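Side-chain contacts in ribulose bisphosphate carboxylase (Hyperthermus butylicus DSM 5456, PDB 6HUN), which probably adds carbon dioxide and water to ribulose 1,5-bisphosphate, giving two molecules of 3-phosphoglycerate, as a magnesium-dependent Rubisco of the archaeal type III form: residues Leu180-Thr183 / Pro184-Gly188; Ser210-Phe213 / Cys214-Glu217; Ala246-Arg249 / Glu250-Arg254; Leu278-Ala281 / Arg282-Ala285. All coordinates share one frame; numbering follows the deposited sequence.

Contact 1. Residues Leu180-Thr183 / Pro184-Gly188; sequences LGYT and PEEYG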
ATOM      1  N   LEU A 180     -13.206 -11.619  16.216  1.00 61.21           N
ATOM      2  CA  LEU A 180     -12.517 -11.128  17.405  1.00 54.56           C
ATOM      3  C   LEU A 180     -13.430 -11.260  18.610  1.00 50.43           C
ATOM      4  O   LEU A 180     -14.655 -11.315  18.482  1.00 53.97           O
ATOM      5  CB  LEU A 180     -12.056  -9.663  17.265  1.00 51.21           C
ATOM      6  CG  LEU A 180     -10.878  -9.310  16.348  1.00 53.43           C
ATOM      7  CD1 LEU A 180     -10.550  -7.821  16.480  1.00 55.07           C
ATOM      8  CD2 LEU A 180      -9.632 -10.135  16.593  1.00 49.09           C
ATOM      9  N   GLY A 181     -12.809 -11.344  19.788  1.00 51.30           N
ATOM     10  CA  GLY A 181     -13.564 -11.382  21.038  1.00 54.48           C
ATOM     11  C   GLY A 181     -13.208 -12.514  21.995  1.00 57.05           C
ATOM     12  O   GLY A 181     -13.712 -12.560  23.119  1.00 61.26           O
ATOM     13  N   TYR A 182     -12.350 -13.434  21.555  1.00 53.64           N
ATOM     14  CA  TYR A 182     -11.935 -14.598  22.324  1.00 63.58           C
ATOM     15  C   TYR A 182     -10.655 -14.304  23.111  1.00 60.25           C
ATOM     16  O   TYR A 182      -9.706 -13.710  22.585  1.00 53.74           O
ATOM     17  CB  TYR A 182     -11.706 -15.792  21.378  1.00 59.93           C
ATOM     18  CG  TYR A 182     -12.971 -16.367  20.763  1.00 62.69           C
ATOM     19  CD1 TYR A 182     -13.931 -16.973  21.570  1.00 68.54           C
ATOM     20  CD2 TYR A 182     -13.211 -16.298  19.386  1.00 66.74           C
ATOM     21  CE1 TYR A 182     -15.090 -17.499  21.035  1.00 74.32           C
ATOM     22  CE2 TYR A 182     -14.386 -16.823  18.830  1.00 67.52           C
ATOM     23  CZ  TYR A 182     -15.320 -17.421  19.666  1.00 72.77           C
ATOM     24  OH  TYR A 182     -16.500 -17.964  19.179  1.00 72.96           O
ATOM     25  N   THR A 183     -10.620 -14.738  24.368  1.00 59.90           N
ATOM     26  CA  THR A 183      -9.350 -14.793  25.083  1.00 63.25           C
ATOM     27  C   THR A 183      -8.501 -15.937  24.518  1.00 63.89           C
ATOM     28  O   THR A 183      -8.992 -16.768  23.747  1.00 60.64           O
ATOM     29  CB  THR A 183      -9.583 -14.959  26.586  1.00 65.29           C
ATOM     30  OG1 THR A 183     -10.280 -16.184  26.832  1.00 67.60           O
ATOM     31  CG2 THR A 183     -10.389 -13.790  27.127  1.00 68.88           C
ATOM     32  N   PRO A 184      -7.200 -15.979  24.838  1.00 66.70           N
ATOM     33  CA  PRO A 184      -6.398 -17.115  24.363  1.00 60.74           C
ATOM     34  C   PRO A 184      -7.018 -18.455  24.724  1.00 63.08           C
ATOM     35  O   PRO A 184      -7.166 -19.308  23.836  1.00 58.84           O
ATOM     36  CB  PRO A 184      -5.050 -16.883  25.039  1.00 60.60           C
ATOM     37  CG  PRO A 184      -4.956 -15.377  25.140  1.00 62.50           C
ATOM     38  CD  PRO A 184      -6.354 -14.930  25.452  1.00 67.74           C
ATOM     39  N   GLU A 185      -7.433 -18.639  25.987  1.00 64.60           N
ATOM     40  CA  GLU A 185      -8.063 -19.899  26.391  1.00 68.38           C
ATOM     41  C   GLU A 185      -9.266 -20.200  25.503  1.00 66.07           C
ATOM     42  O   GLU A 185      -9.369 -21.296  24.934  1.00 65.63           O
ATOM     43  CB  GLU A 185      -8.448 -19.852  27.882  1.00 72.64           C
ATOM     44  CG  GLU A 185      -9.362 -18.664  28.258  1.00 80.95           C
ATOM     45  CD  GLU A 185      -8.649 -17.444  28.910  1.00 85.06           C
ATOM     46  OE1 GLU A 185      -9.081 -17.019  30.007  1.00 89.74           O
ATOM     47  OE2 GLU A 185      -7.669 -16.909  28.324  1.00 80.76           O
ATOM     48  N   GLU A 186     -10.148 -19.206  25.316  1.00 65.33           N
ATOM     49  CA  GLU A 186     -11.367 -19.418  24.539  1.00 64.47           C
ATOM     50  C   GLU A 186     -11.049 -19.710  23.078  1.00 60.27           C
ATOM     51  O   GLU A 186     -11.587 -20.655  22.494  1.00 60.70           O
ATOM     52  CB  GLU A 186     -12.308 -18.215  24.671  1.00 64.83           C
ATOM     53  CG  GLU A 186     -12.822 -17.981  26.101  1.00 72.45           C
ATOM     54  CD  GLU A 186     -13.308 -16.543  26.359  1.00 75.83           C
ATOM     55  OE1 GLU A 186     -13.266 -15.700  25.419  1.00 66.34           O
ATOM     56  OE2 GLU A 186     -13.735 -16.258  27.508  1.00 82.34           O
ATOM     57  N   TYR A 187     -10.161 -18.914  22.469  1.00 56.99           N
ATOM     58  CA  TYR A 187      -9.752 -19.182  21.089  1.00 53.27           C
ATOM     59  C   TYR A 187      -9.205 -20.601  20.899  1.00 57.94           C
ATOM     60  O   TYR A 187      -9.415 -21.220  19.849  1.00 54.90           O
ATOM     61  CB  TYR A 187      -8.700 -18.171  20.675  1.00 50.42           C
ATOM     62  CG  TYR A 187      -8.605 -17.933  19.193  1.00 48.42           C
ATOM     63  CD1 TYR A 187      -7.451 -18.274  18.493  1.00 46.54           C
ATOM     64  CD2 TYR A 187      -9.652 -17.340  18.494  1.00 51.16           C
ATOM     65  CE1 TYR A 187      -7.335 -18.019  17.133  1.00 43.25           C
ATOM     66  CE2 TYR A 187      -9.529 -17.073  17.125  1.00 52.52           C
ATOM     67  CZ  TYR A 187      -8.369 -17.440  16.461  1.00 49.92           C
ATOM     68  OH  TYR A 187      -8.209 -17.207  15.100  1.00 55.10           O
ATOM     69  N   GLY A 188      -8.468 -21.116  21.889  1.00 58.93           N
ATOM     70  CA  GLY A 188      -7.891 -22.442  21.749  1.00 58.34           C
ATOM     71  C   GLY A 188      -8.932 -23.554  21.730  1.00 59.15           C
ATOM     72  O   GLY A 188      -8.792 -24.528  20.984  1.00 58.39           O
TER
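Thr183 places OG1 between its own backbone N and carbonyl carbon (chi1 61°), while Glu186 turns CG beside its backbone N (chi1 -64°) and sends an otherwise extended chain back to the backbone N of Thr183. The two residues form a capping box at the start of helix 184-196, with Thr183 as the N-cap. The backbone N of Thr183 donates to Glu186 OE1 at 3.0 Å. This bond is nearly straight, at 170°, and it reaches the oxygen from above the carboxylate plane. The return bond, from Glu186 N to Thr183 OG1, is weak at 3.4 Å. Tyr187 N adds a firm backbone bond to Thr183 O at 2.8 Å. The second carboxylate oxygen, Glu186 OE2, bonds to Ser79 OG of the second subunit, which ties the cap to the dimer interface.

Tyr182 packs beside the box. Its CD1 lies 3.7 Å from Glu186 CB, and its ring stands almost upright to the Glu186 carboxylate. Its CD2 meets the edge of the Tyr187 ring, 3.8 Å from Tyr187 CD2, and the two side chains cross at about a right angle. Their hydroxyls are anchored apart: Tyr182 OH bonds to Lys177 O, and Tyr187 OH to Asp204 OD1. The loop follows barrel strand 171-174, and Pro184 and Tyr187 rest against helix 216-234, the next helix round the barrel.

Contact 2. Residues Ser210-Phe213 / Cys214-Glu217; sequences SQPF and CRFE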
ATOM      1  N   SER A 210      -1.731  -8.533  17.768  1.00 38.57           N
ATOM      2  CA  SER A 210      -1.458  -8.817  19.155  1.00 43.82           C
ATOM      3  C   SER A 210      -2.109  -7.790  20.067  1.00 48.53           C
ATOM      4  O   SER A 210      -1.457  -7.182  20.912  1.00 53.88           O
ATOM      5  CB  SER A 210       0.040  -8.905  19.450  1.00 41.65           C
ATOM      6  OG  SER A 210       0.262  -9.497  20.741  1.00 45.05           O
ATOM      7  N   GLN A 211      -3.421  -7.630  19.940  1.00 46.73           N
ATOM      8  CA  GLN A 211      -4.168  -6.770  20.850  1.00 47.22           C
ATOM      9  C   GLN A 211      -4.095  -7.277  22.290  1.00 53.46           C
ATOM     10  O   GLN A 211      -3.878  -8.467  22.530  1.00 57.87           O
ATOM     11  CB  GLN A 211      -5.623  -6.693  20.408  1.00 47.50           C
ATOM     12  CG  GLN A 211      -5.813  -5.975  19.059  1.00 38.38           C
ATOM     13  CD  GLN A 211      -5.845  -6.918  17.853  1.00 41.96           C
ATOM     14  OE1 GLN A 211      -5.177  -7.944  17.826  1.00 47.03           O
ATOM     15  NE2 GLN A 211      -6.640  -6.560  16.856  1.00 40.94           N
ATOM     16  N   PRO A 212      -4.301  -6.389  23.267  1.00 52.23           N
ATOM     17  CA  PRO A 212      -4.184  -6.795  24.673  1.00 61.40           C
ATOM     18  C   PRO A 212      -5.129  -7.909  25.109  1.00 65.37           C
ATOM     19  O   PRO A 212      -4.777  -8.699  26.002  1.00 67.72           O
ATOM     20  CB  PRO A 212      -4.470  -5.484  25.423  1.00 64.10           C
ATOM     21  CG  PRO A 212      -3.943  -4.442  24.509  1.00 60.27           C
ATOM     22  CD  PRO A 212      -4.245  -4.918  23.106  1.00 48.15           C
ATOM     23  N   PHE A 213      -6.331  -7.992  24.538  1.00 60.41           N
ATOM     24  CA  PHE A 213      -7.254  -8.995  25.056  1.00 57.85           C
ATOM     25  C   PHE A 213      -6.839 -10.408  24.672  1.00 56.56           C
ATOM     26  O   PHE A 213      -7.368 -11.364  25.248  1.00 60.65           O
ATOM     27  CB  PHE A 213      -8.686  -8.715  24.586  1.00 55.55           C
ATOM     28  CG  PHE A 213      -8.902  -8.978  23.127  1.00 57.17           C
ATOM     29  CD1 PHE A 213      -9.333 -10.225  22.687  1.00 59.98           C
ATOM     30  CD2 PHE A 213      -8.669  -7.980  22.189  1.00 58.60           C
ATOM     31  CE1 PHE A 213      -9.524 -10.478  21.342  1.00 60.23           C
ATOM     32  CE2 PHE A 213      -8.863  -8.225  20.822  1.00 56.43           C
ATOM     33  CZ  PHE A 213      -9.275  -9.487  20.413  1.00 55.09           C
ATOM     34  N   CYS A 214      -5.886 -10.551  23.750  1.00 55.33           N
ATOM     35  CA  CYS A 214      -5.461 -11.831  23.190  1.00 58.77           C
ATOM     36  C   CYS A 214      -4.115 -11.668  22.494  1.00 49.62           C
ATOM     37  O   CYS A 214      -4.030 -11.610  21.257  1.00 53.88           O
ATOM     38  CB  CYS A 214      -6.486 -12.381  22.189  1.00 62.25           C
ATOM     39  SG  CYS A 214      -6.282 -14.178  21.874  1.00 60.65           S
ATOM     40  N   ARG A 215      -3.064 -11.590  23.297  1.00 49.71           N
ATOM     41  CA  ARG A 215      -1.729 -11.384  22.775  1.00 48.30           C
ATOM     42  C   ARG A 215      -1.270 -12.561  21.943  1.00 49.16           C
ATOM     43  O   ARG A 215      -1.669 -13.722  22.168  1.00 56.09           O
ATOM     44  CB  ARG A 215      -0.756 -11.152  23.913  1.00 50.84           C
ATOM     45  CG  ARG A 215      -1.293 -10.129  24.806  1.00 59.08           C
ATOM     46  CD  ARG A 215      -0.949  -8.754  24.301  1.00 61.20           C
ATOM     47  NE  ARG A 215      -1.296  -7.773  25.316  1.00 70.95           N
ATOM     48  CZ  ARG A 215      -0.745  -7.719  26.531  1.00 75.48           C
ATOM     49  NH1 ARG A 215      -1.139  -6.794  27.398  1.00 78.26           N
ATOM     50  NH2 ARG A 215       0.206  -8.578  26.885  1.00 77.41           N
ATOM     51  N   PHE A 216      -0.348 -12.248  21.030  1.00 44.35           N
ATOM     52  CA  PHE A 216       0.062 -13.206  20.017  1.00 43.71           C
ATOM     53  C   PHE A 216       0.600 -14.474  20.660  1.00 47.21           C
ATOM     54  O   PHE A 216       0.160 -15.586  20.325  1.00 45.85           O
ATOM     55  CB  PHE A 216       1.109 -12.602  19.085  1.00 41.36           C
ATOM     56  CG  PHE A 216       1.494 -13.534  17.951  1.00 40.39           C
ATOM     57  CD1 PHE A 216       0.764 -13.547  16.777  1.00 36.56           C
ATOM     58  CD2 PHE A 216       2.551 -14.428  18.092  1.00 41.57           C
ATOM     59  CE1 PHE A 216       1.088 -14.413  15.713  1.00 36.91           C
ATOM     60  CE2 PHE A 216       2.879 -15.302  17.044  1.00 41.17           C
ATOM     61  CZ  PHE A 216       2.152 -15.291  15.869  1.00 40.84           C
ATOM     62  N   GLU A 217       1.521 -14.323  21.625  1.00 48.91           N
ATOM     63  CA  GLU A 217       2.182 -15.499  22.182  1.00 49.51           C
ATOM     64  C   GLU A 217       1.201 -16.367  22.953  1.00 51.96           C
ATOM     65  O   GLU A 217       1.200 -17.596  22.812  1.00 58.88           O
ATOM     66  CB  GLU A 217       3.362 -15.088  23.065  1.00 57.32           C
ATOM     67  CG  GLU A 217       3.854 -16.271  23.920  1.00 65.42           C
ATOM     68  CD  GLU A 217       5.363 -16.363  24.089  1.00 68.53           C
ATOM     69  OE1 GLU A 217       6.049 -15.326  23.964  1.00 64.00           O
ATOM     70  OE2 GLU A 217       5.855 -17.479  24.395  1.00 72.39           O
TER
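Ser210 OG accepts a hydrogen bond from Phe216 N at 2.8 Å, with an N-H...O angle of 159°. Phe216 opens helix 216-234, directly after the N-cap residue Arg215, so a side chain from the preceding loop holds a first-turn amide. The hydroxyl stands opposite Ser210 N (chi1 -166°), which aims it at the helix start. Phe216 CB also lies 3.6 Å from Ser210 OG. Replacing Ser210 by an alanine would probably leave the buried Phe216 N without this acceptor and untie the loop from the helix start.

Between these two residues the chain makes a type I beta turn. It is closed by Cys214 N, which donates to Gln211 O at 3.1 Å from above the carbonyl plane. The Phe213 ring lies beside the end of the turn. Its CD1 touches Cys214 CB at 3.6 Å, and the ring sits obliquely against Cys214 N. On the exposed side, Arg215 bends at chi2 (-85°) and runs back along the turn. Its CD passes 3.4 Å from Gln211 O. Its NE comes 3.1 Å from Pro212 CA, which lies at the edge of the guanidinium, close to its plane.

The turn belongs to the dimer interface: Gln211 NE2 bonds to Leu109 O of the second subunit, and the Phe213 ring meets Trp80 of that subunit. Within the chain, the loop comes after barrel strand 201-203, and Ser210 and Phe216 pack against Arg254 of helix 248-260.

Contact 3. Residues Ala246-Arg249 / Glu250-Arg254; sequences APIR and EMEKR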
ATOM      1  N   ALA A 246       2.478  -6.767  11.642  1.00 29.43           N
ATOM      2  CA  ALA A 246       3.035  -6.045  12.793  1.00 31.86           C
ATOM      3  C   ALA A 246       4.155  -5.134  12.308  1.00 34.23           C
ATOM      4  O   ALA A 246       4.647  -5.294  11.177  1.00 28.61           O
ATOM      5  CB  ALA A 246       3.552  -7.023  13.841  1.00 29.61           C
ATOM      6  N   PRO A 247       4.531  -4.119  13.077  1.00 34.36           N
ATOM      7  CA  PRO A 247       5.791  -3.438  12.762  1.00 34.77           C
ATOM      8  C   PRO A 247       6.905  -4.487  12.692  1.00 35.68           C
ATOM      9  O   PRO A 247       6.812  -5.564  13.301  1.00 36.22           O
ATOM     10  CB  PRO A 247       5.977  -2.451  13.937  1.00 37.94           C
ATOM     11  CG  PRO A 247       4.546  -2.225  14.480  1.00 34.66           C
ATOM     12  CD  PRO A 247       3.903  -3.629  14.321  1.00 31.47           C
ATOM     13  N   ILE A 248       7.970  -4.158  11.942  1.00 32.48           N
ATOM     14  CA  ILE A 248       8.986  -5.143  11.526  1.00 32.12           C
ATOM     15  C   ILE A 248       9.570  -5.894  12.738  1.00 32.58           C
ATOM     16  O   ILE A 248       9.628  -7.137  12.752  1.00 35.10           O
ATOM     17  CB  ILE A 248      10.092  -4.446  10.690  1.00 33.12           C
ATOM     18  CG1 ILE A 248       9.558  -3.922   9.313  1.00 30.13           C
ATOM     19  CG2 ILE A 248      11.360  -5.330  10.525  1.00 34.82           C
ATOM     20  CD1 ILE A 248       8.893  -4.996   8.298  1.00 30.80           C
ATOM     21  N   ARG A 249      10.051  -5.168  13.762  1.00 32.49           N
ATOM     22  CA  ARG A 249      10.630  -5.880  14.906  1.00 37.95           C
ATOM     23  C   ARG A 249       9.613  -6.812  15.588  1.00 38.80           C
ATOM     24  O   ARG A 249       9.965  -7.949  15.989  1.00 39.71           O
ATOM     25  CB  ARG A 249      11.238  -4.847  15.862  1.00 37.39           C
ATOM     26  CG  ARG A 249      12.674  -4.574  15.457  1.00 44.98           C
ATOM     27  CD  ARG A 249      13.310  -3.371  16.126  1.00 56.62           C
ATOM     28  NE  ARG A 249      14.585  -3.072  15.472  1.00 65.12           N
ATOM     29  CZ  ARG A 249      15.360  -2.013  15.720  1.00 63.49           C
ATOM     30  NH1 ARG A 249      15.000  -1.088  16.613  1.00 62.93           N
ATOM     31  NH2 ARG A 249      16.497  -1.878  15.045  1.00 58.01           N
ATOM     32  N   GLU A 250       8.336  -6.386  15.699  1.00 34.30           N
ATOM     33  CA  GLU A 250       7.351  -7.292  16.311  1.00 35.30           C
ATOM     34  C   GLU A 250       7.058  -8.482  15.402  1.00 35.56           C
ATOM     35  O   GLU A 250       6.853  -9.622  15.896  1.00 36.85           O
ATOM     36  CB  GLU A 250       6.068  -6.517  16.652  1.00 40.41           C
ATOM     37  CG  GLU A 250       6.116  -5.730  17.998  1.00 49.36           C
ATOM     38  CD  GLU A 250       6.452  -6.664  19.197  1.00 68.55           C
ATOM     39  OE1 GLU A 250       5.856  -7.782  19.318  1.00 71.23           O
ATOM     40  OE2 GLU A 250       7.342  -6.289  20.018  1.00 77.33           O
ATOM     41  N   MET A 251       7.045  -8.260  14.074  1.00 34.09           N
ATOM     42  CA  MET A 251       6.795  -9.380  13.150  1.00 37.51           C
ATOM     43  C   MET A 251       7.917 -10.409  13.232  1.00 37.19           C
ATOM     44  O   MET A 251       7.673 -11.641  13.233  1.00 36.92           O
ATOM     45  CB  MET A 251       6.679  -8.858  11.714  1.00 38.20           C
ATOM     46  CG  MET A 251       6.477 -10.004  10.668  1.00 34.97           C
ATOM     47  SD  MET A 251       6.467  -9.387   8.986  1.00 31.66           S
ATOM     48  CE  MET A 251       8.197  -9.096   8.720  1.00 32.88           C
ATOM     49  N   GLU A 252       9.162  -9.923  13.273  1.00 32.52           N
ATOM     50  CA  GLU A 252      10.318 -10.825  13.383  1.00 41.77           C
ATOM     51  C   GLU A 252      10.202 -11.720  14.602  1.00 40.69           C
ATOM     52  O   GLU A 252      10.460 -12.941  14.533  1.00 38.00           O
ATOM     53  CB  GLU A 252      11.628 -10.010  13.448  1.00 44.41           C
ATOM     54  CG  GLU A 252      12.024  -9.342  12.133  1.00 43.56           C
ATOM     55  CD  GLU A 252      13.120  -8.282  12.325  1.00 46.34           C
ATOM     56  OE1 GLU A 252      13.354  -7.848  13.473  1.00 49.28           O
ATOM     57  OE2 GLU A 252      13.762  -7.881  11.323  1.00 47.15           O
ATOM     58  N   LYS A 253       9.808 -11.151  15.746  1.00 40.99           N
ATOM     59  CA  LYS A 253       9.675 -11.993  16.943  1.00 42.10           C
ATOM     60  C   LYS A 253       8.557 -13.010  16.780  1.00 39.88           C
ATOM     61  O   LYS A 253       8.646 -14.147  17.281  1.00 41.81           O
ATOM     62  CB  LYS A 253       9.399 -11.124  18.166  1.00 42.25           C
ATOM     63  CG  LYS A 253      10.567 -10.201  18.512  1.00 49.57           C
ATOM     64  CD  LYS A 253      10.107  -8.823  19.107  1.00 54.59           C
ATOM     65  CE  LYS A 253      10.241  -8.830  20.625  1.00 63.17           C
ATOM     66  NZ  LYS A 253      10.035  -7.478  21.237  1.00 64.45           N
ATOM     67  N   ARG A 254       7.456 -12.593  16.145  1.00 38.28           N
ATOM     68  CA  ARG A 254       6.303 -13.479  16.027  1.00 36.75           C
ATOM     69  C   ARG A 254       6.579 -14.593  15.037  1.00 36.08           C
ATOM     70  O   ARG A 254       6.119 -15.729  15.250  1.00 37.06           O
ATOM     71  CB  ARG A 254       5.039 -12.680  15.643  1.00 37.14           C
ATOM     72  CG  ARG A 254       4.617 -11.712  16.760  1.00 41.11           C
ATOM     73  CD  ARG A 254       3.550 -10.639  16.389  1.00 34.77           C
ATOM     74  NE  ARG A 254       3.607  -9.590  17.416  1.00 40.64           N
ATOM     75  CZ  ARG A 254       2.800  -8.520  17.468  1.00 39.77           C
ATOM     76  NH1 ARG A 254       1.828  -8.364  16.595  1.00 33.90           N
ATOM     77  NH2 ARG A 254       2.971  -7.596  18.412  1.00 38.54           N
TER
HETATM   78  O   HOH W   1      12.795  -8.496  16.587  1.00 43.14           O
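Ala246 and Met251 meet at the start of helix 248-260, the helix of a beta-alpha-beta unit in the TIM barrel. This is the close-packed side. Ala246 CB lies 3.7 Å from Met251 N and covers one face of the Arg254 guanidinium, 3.5 Å from Arg254 NH1. Beside this, Ile248 and Met251 run side by side, pointing the same way, and their ends meet at 4.2 Å from Ile248 CD1 to Met251 CE. Met251 N is bonded to the carbonyl of Pro247, the N-cap residue.

The opposite character appears at Arg249, whose exposed, extended chain runs beside Glu252 without a salt bridge. The gap from Arg249 NE to Glu252 OE1 is 5.3 Å. A water joins the pair instead, donating to Arg249 O at 2.9 Å and to Glu252 OE1. The other oxygen, Glu252 OE2, is bonded to His280 of helix 275-288.

Glu250 bends at chi2 (-56°) and links two basic side chains of the next turn. Lys253 NZ reaches Glu250 OE2 on its syn side, at 3.2 Å and 33° out of the carboxylate plane. Arg254 forms the other salt bridge, and it also pairs with Glu111 of the second subunit. An alanine at Glu250 would probably leave Lys253 without this partner and Arg254 less firmly set against Ala246. Arg254 NH2 meets Glu250 OE1 on the anti side, at 3.0 Å.

Contact 4. Residues Leu278-Ala281 / Arg282-Ala285; sequences LQHA and RELA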
ATOM      1  N   LEU A 278       6.486  -7.944   3.384  1.00 20.07           N
ATOM      2  CA  LEU A 278       6.279  -9.286   2.807  1.00 20.36           C
ATOM      3  C   LEU A 278       7.605  -9.876   2.366  1.00 23.13           C
ATOM      4  O   LEU A 278       7.905 -11.051   2.658  1.00 22.61           O
ATOM      5  CB  LEU A 278       5.304  -9.204   1.626  1.00 20.03           C
ATOM      6  CG  LEU A 278       5.180 -10.479   0.790  1.00 23.02           C
ATOM      7  CD1 LEU A 278       4.733 -11.731   1.686  1.00 21.66           C
ATOM      8  CD2 LEU A 278       4.169 -10.240  -0.402  1.00 21.65           C
ATOM      9  N   GLN A 279       8.450  -9.068   1.667  1.00 20.99           N
ATOM     10  CA  GLN A 279       9.727  -9.646   1.219  1.00 24.17           C
ATOM     11  C   GLN A 279      10.617 -10.015   2.404  1.00 31.24           C
ATOM     12  O   GLN A 279      11.395 -10.982   2.318  1.00 27.18           O
ATOM     13  CB  GLN A 279      10.496  -8.680   0.278  1.00 26.32           C
ATOM     14  CG  GLN A 279       9.661  -8.437  -1.034  1.00 21.50           C
ATOM     15  CD  GLN A 279      10.515  -7.847  -2.127  1.00 28.96           C
ATOM     16  OE1 GLN A 279      10.589  -6.622  -2.288  1.00 28.00           O
ATOM     17  NE2 GLN A 279      11.242  -8.730  -2.848  1.00 29.98           N
ATOM     18  N   HIS A 280      10.578  -9.213   3.485  1.00 25.24           N
ATOM     19  CA  HIS A 280      11.312  -9.573   4.705  1.00 27.46           C
ATOM     20  C   HIS A 280      10.761 -10.856   5.335  1.00 27.40           C
ATOM     21  O   HIS A 280      11.537 -11.738   5.752  1.00 29.83           O
ATOM     22  CB  HIS A 280      11.215  -8.430   5.708  1.00 29.31           C
ATOM     23  CG  HIS A 280      12.172  -8.561   6.871  1.00 31.61           C
ATOM     24  ND1 HIS A 280      13.525  -8.782   6.714  1.00 39.77           N
ATOM     25  CD2 HIS A 280      11.960  -8.469   8.203  1.00 34.64           C
ATOM     26  CE1 HIS A 280      14.103  -8.851   7.902  1.00 39.18           C
ATOM     27  NE2 HIS A 280      13.169  -8.676   8.824  1.00 35.42           N
ATOM     28  N   ALA A 281       9.431 -10.985   5.398  1.00 25.00           N
ATOM     29  CA  ALA A 281       8.850 -12.250   5.901  1.00 28.71           C
ATOM     30  C   ALA A 281       9.288 -13.431   5.040  1.00 29.09           C
ATOM     31  O   ALA A 281       9.549 -14.537   5.566  1.00 29.63           O
ATOM     32  CB  ALA A 281       7.321 -12.098   5.923  1.00 28.54           C
ATOM     33  N   ARG A 282       9.487 -13.199   3.740  1.00 29.07           N
ATOM     34  CA  ARG A 282       9.894 -14.289   2.862  1.00 29.70           C
ATOM     35  C   ARG A 282      11.321 -14.719   3.169  1.00 28.98           C
ATOM     36  O   ARG A 282      11.644 -15.926   3.148  1.00 30.63           O
ATOM     37  CB  ARG A 282       9.711 -13.864   1.387  1.00 25.93           C
ATOM     38  CG  ARG A 282      10.251 -14.847   0.369  1.00 26.90           C
ATOM     39  CD  ARG A 282       9.610 -16.278   0.510  1.00 27.36           C
ATOM     40  NE  ARG A 282      10.115 -17.143  -0.537  1.00 28.90           N
ATOM     41  CZ  ARG A 282      11.246 -17.834  -0.439  1.00 36.44           C
ATOM     42  NH1 ARG A 282      11.951 -17.818   0.699  1.00 32.51           N
ATOM     43  NH2 ARG A 282      11.647 -18.611  -1.452  1.00 33.17           N
ATOM     44  N   GLU A 283      12.188 -13.764   3.520  1.00 29.58           N
ATOM     45  CA  GLU A 283      13.521 -14.166   3.950  1.00 32.30           C
ATOM     46  C   GLU A 283      13.479 -14.927   5.254  1.00 36.39           C
ATOM     47  O   GLU A 283      14.271 -15.862   5.448  1.00 36.51           O
ATOM     48  CB  GLU A 283      14.393 -12.906   4.108  1.00 45.47           C
ATOM     49  CG  GLU A 283      14.925 -12.381   2.808  1.00 51.59           C
ATOM     50  CD  GLU A 283      15.889 -11.193   2.969  1.00 64.68           C
ATOM     51  OE1 GLU A 283      16.706 -10.937   2.040  1.00 63.95           O
ATOM     52  OE2 GLU A 283      15.789 -10.501   4.010  1.00 66.11           O
ATOM     53  N   LEU A 284      12.660 -14.488   6.223  1.00 32.55           N
ATOM     54  CA  LEU A 284      12.609 -15.291   7.456  1.00 35.83           C
ATOM     55  C   LEU A 284      11.972 -16.654   7.215  1.00 37.29           C
ATOM     56  O   LEU A 284      12.358 -17.635   7.861  1.00 36.60           O
ATOM     57  CB  LEU A 284      11.858 -14.565   8.563  1.00 39.61           C
ATOM     58  CG  LEU A 284      12.594 -13.264   8.942  1.00 39.87           C
ATOM     59  CD1 LEU A 284      11.709 -12.348   9.777  1.00 51.43           C
ATOM     60  CD2 LEU A 284      13.935 -13.551   9.625  1.00 47.44           C
ATOM     61  N   ALA A 285      11.008 -16.744   6.300  1.00 32.34           N
ATOM     62  CA  ALA A 285      10.464 -18.057   5.967  1.00 32.77           C
ATOM     63  C   ALA A 285      11.542 -18.977   5.401  1.00 37.68           C
ATOM     64  O   ALA A 285      11.497 -20.203   5.618  1.00 40.20           O
ATOM     65  CB  ALA A 285       9.306 -17.898   4.957  1.00 30.60           C
TER
HETATM   66  O   HOH W   2      14.629  -7.996   3.784  1.00 36.16           O
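Leu278 to Ala281 offer four successive carbonyls to the amides of Arg282 to Ala285, one helical turn on, in helix 275-288. Every backbone bond runs from residue i+4 to residue i. The shortest joins Ala285 N to Ala281 O at 2.7 Å. Leu284 N meets His280 O in the carbonyl plane at 3.0 Å.

Among the side chains, His280 is central. Its CG points away from the backbone N (chi1 -168°), which brings the ring close to Glu283 and Leu284. Glu283 OE2 sits at the ring edge, 3.9 Å from His280 ND1, with the carboxylate plane turned 61° from the ring. A water spans this pair: it donates to Glu283 OE2 at 2.8 Å and lies 3.2 Å from His280 ND1. Leu284 CD1 approaches the ring obliquely, 4.1 Å from His280 NE2. That nitrogen is hydrogen-bonded to Glu252 OE2 of helix 248-260, so both ring nitrogens have polar partners.

Arg282 keeps its CB against Gln279 O at 3.5 Å, then bends at chi2 and finds its polar partners outside the two segments: Gly152 O, and Glu286 in a salt bridge. The Gln279 amide is held by the backbone of Gly113 and Ile115. The arrangement is that of an outer helix of a TIM barrel, here linking strands 265-269 and 291-295 in the Rubisco catalytic domain.

Overall arrangement
Contacts 1 to 4 follow one another along the chain and all belong to the catalytic barrel. They lie on four successive helices, 184-196, 216-234, 248-260 and 275-288, which flank the first five barrel strands. Neighbours touch. The centres of contact 1 and contact 2 are about 10 Å apart, those of contact 2 and contact 3 about 13 Å, and those of contact 3 and contact 4 about 11 Å. Pro184 meets Cys214, then Phe216 meets Arg254, and Met251 meets His280. Contacts 1 and 4 are about 28 Å apart between centres. Contacts 1 to 3 cover helix starts, whereas contact 4 lies within its helix. All four reach the second subunit, so this run of barrel helices takes part in the dimer interface.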